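Local coordinates for DNA polymerase beta (Leishmania infantum, PDB 4P4M) that catalyses template-directed addition of deoxynucleotides to DNA as a family X polymerase and probably serves in base excision repair, at a contact of chain A with DNA. Numbering follows the deposited sequence.

A contact of chain A with DNA. Residues 240-243, 275, 313. With nucleotides of chain B.
The guanidinium of Arg275 turns one face toward the sugar of DC4, whose C4' lies 4.0 Å above the plane and off toward the rim, while CZ of the Tyr313 ring sits at the guanidinium edge, in plane. The touch on the sugar is van der Waals, with Arg275 CZ 3.8 Å from the C5' carbon of DC4. Bends at chi2 and at chi3 (-55°) fold the arginine chain so that its flat end meets the deoxyribose. Tyr313 works by its tip: the phenol OH donates to OP1, a phosphate oxygen of DC4, at 2.7 Å, and the ring is carried there with CG anti to the carbonyl carbon.

One step along the strand, the grip passes from side chains to main chain, illustrating how a polymerase can hold DNA without reading its sequence. The amide nitrogens of Leu242 and Lys243 both donate to OP1 of the DT5 phosphate, Leu242 N at 2.9 Å and the straighter of the two (153° at the hydrogen). This paired donation should help disperse the phosphate charge. The Leu242 side chain lies alongside the backbone, CB near the bridging O3' of DC4 and CD1 toward the DC4 phosphate.

Lys243 reaches farther. With CG anti to the backbone N (chi1 173°) and the chain extended beyond it, the residue runs past the DC4 sugar into the minor groove, where NZ makes a weak hydrogen bond to the base oxygen O2 of DC4. Two waters extend this reach: one links NZ to O4' of DC4, and the other, 3.1 Å from NZ, bonds to O4' of DT5. Water-mediated contacts to the deoxyribose O4' atoms, together with a minor-groove acceptor such as O2, which purines match with N3, would leave this approach largely indifferent to sequence.

Within the fold, residues 240-242 form a loop leading into strand 243-248 of the palm, Arg275 belongs to strand 270-277, and Tyr313 comes from a loop of the thumb, so DNA strand B is held where the two domains face each other.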
loop_
_atom_site.group_PDB
_atom_site.type_symbol
_atom_site.label_atom_id
_atom_site.label_comp_id
_atom_site.label_asym_id
_atom_site.label_seq_id
_atom_site.Cartn_x
_atom_site.Cartn_y
_atom_site.Cartn_z
ATOM N N GLY A 240 5.087 -6.194 8.289
ATOM C CA GLY A 240 5.729 -5.574 9.440
ATOM C C GLY A 240 4.653 -4.874 10.261
ATOM O O GLY A 240 3.462 -5.078 10.025
ATOM N N PRO A 241 5.060 -4.041 11.227
ATOM C CA PRO A 241 4.053 -3.414 12.099
ATOM C C PRO A 241 3.251 -2.279 11.447
ATOM O O PRO A 241 2.230 -1.878 12.016
ATOM C CB PRO A 241 4.884 -2.873 13.274
ATOM C CG PRO A 241 6.268 -2.756 12.773
ATOM C CD PRO A 241 6.443 -3.754 11.649
ATOM N N LEU A 242 3.703 -1.770 10.299
ATOM C CA LEU A 242 3.020 -0.668 9.615
ATOM C C LEU A 242 2.338 -1.061 8.299
ATOM O O LEU A 242 1.359 -0.418 7.881
ATOM C CB LEU A 242 4.028 0.441 9.287
ATOM C CG LEU A 242 4.642 1.192 10.465
ATOM C CD1 LEU A 242 5.893 1.942 10.011
ATOM C CD2 LEU A 242 3.609 2.145 11.072
ATOM N N LYS A 243 2.876 -2.088 7.638
ATOM C CA LYS A 243 2.465 -2.426 6.278
ATOM C C LYS A 243 2.334 -3.939 6.070
ATOM O O LYS A 243 3.240 -4.713 6.405
ATOM C CB LYS A 243 3.466 -1.826 5.280
ATOM C CG LYS A 243 3.292 -2.228 3.801
ATOM C CD LYS A 243 4.386 -1.491 3.013
ATOM C CE LYS A 243 4.644 -2.029 1.635
ATOM N NZ LYS A 243 5.945 -1.477 1.107
ATOM N N ARG A 275 -2.221 -0.470 5.211
ATOM C CA ARG A 275 -1.277 0.410 5.914
ATOM C C ARG A 275 -1.927 0.935 7.192
ATOM O O ARG A 275 -3.053 1.438 7.173
ATOM C CB ARG A 275 -0.805 1.596 5.041
ATOM C CG ARG A 275 0.265 1.290 3.958
ATOM C CD ARG A 275 1.705 1.135 4.507
ATOM N NE ARG A 275 2.166 2.283 5.297
ATOM C CZ ARG A 275 3.087 3.154 4.883
ATOM N NH1 ARG A 275 3.650 2.986 3.698
ATOM N NH2 ARG A 275 3.455 4.182 5.655
ATOM N N TYR A 313 2.564 10.931 6.468
ATOM C CA TYR A 313 2.455 11.222 7.894
ATOM C C TYR A 313 2.109 12.675 8.201
ATOM O O TYR A 313 1.563 12.975 9.271
ATOM C CB TYR A 313 3.738 10.814 8.619
ATOM C CG TYR A 313 4.074 9.356 8.420
ATOM C CD1 TYR A 313 3.211 8.364 8.870
ATOM C CD2 TYR A 313 5.251 8.965 7.781
ATOM C CE1 TYR A 313 3.505 7.015 8.681
ATOM C CE2 TYR A 313 5.553 7.619 7.596
ATOM C CZ TYR A 313 4.675 6.652 8.058
ATOM O OH TYR A 313 4.951 5.303 7.901
ATOM P P DC B 4 8.350 4.464 6.573
ATOM O OP1 DC B 4 7.541 4.697 7.792
ATOM O OP2 DC B 4 9.824 4.621 6.617
ATOM O "O5'" DC B 4 8.055 2.987 6.041
ATOM C "C5'" DC B 4 6.717 2.577 5.737
ATOM C "C4'" DC B 4 6.658 1.078 5.501
ATOM O "O4'" DC B 4 7.226 0.800 4.188
ATOM C "C3'" DC B 4 7.413 0.213 6.508
ATOM O "O3'" DC B 4 6.572 -0.921 6.743
ATOM C "C2'" DC B 4 8.726 -0.115 5.784
ATOM C "C1'" DC B 4 8.331 -0.068 4.300
ATOM N N1 DC B 4 9.394 0.474 3.377
ATOM C C2 DC B 4 9.654 -0.214 2.190
ATOM O O2 DC B 4 9.006 -1.242 1.955
ATOM N N3 DC B 4 10.608 0.251 1.339
ATOM C C4 DC B 4 11.278 1.365 1.641
ATOM N N4 DC B 4 12.205 1.780 0.761
ATOM C C5 DC B 4 11.033 2.088 2.854
ATOM C C6 DC B 4 10.086 1.619 3.687
ATOM P P DT B 5 6.950 -2.030 7.838
ATOM O OP1 DT B 5 5.685 -2.579 8.374
ATOM O OP2 DT B 5 7.983 -1.464 8.756
ATOM O "O5'" DT B 5 7.664 -3.185 6.975
ATOM C "C5'" DT B 5 6.868 -3.959 6.049
ATOM C "C4'" DT B 5 7.743 -4.954 5.276
ATOM O "O4'" DT B 5 8.654 -4.198 4.428
ATOM C "C3'" DT B 5 8.596 -5.961 6.065
ATOM O "O3'" DT B 5 8.310 -7.231 5.453
ATOM C "C2'" DT B 5 10.030 -5.457 5.860
ATOM C "C1'" DT B 5 9.929 -4.828 4.475
ATOM N N1 DT B 5 10.908 -3.745 4.109
ATOM C C2 DT B 5 11.508 -3.821 2.869
ATOM O O2 DT B 5 11.317 -4.740 2.096
ATOM N N3 DT B 5 12.364 -2.798 2.566
ATOM C C4 DT B 5 12.660 -1.718 3.373
ATOM O O4 DT B 5 13.441 -0.846 3.005
ATOM C C5 DT B 5 11.995 -1.683 4.657
ATOM C C7 DT B 5 12.266 -0.543 5.595
ATOM C C6 DT B 5 11.153 -2.686 4.971
HETATM O O HOH W 1 6.261 1.578 1.486
HETATM O O HOH W 2 7.260 -4.153 1.832
#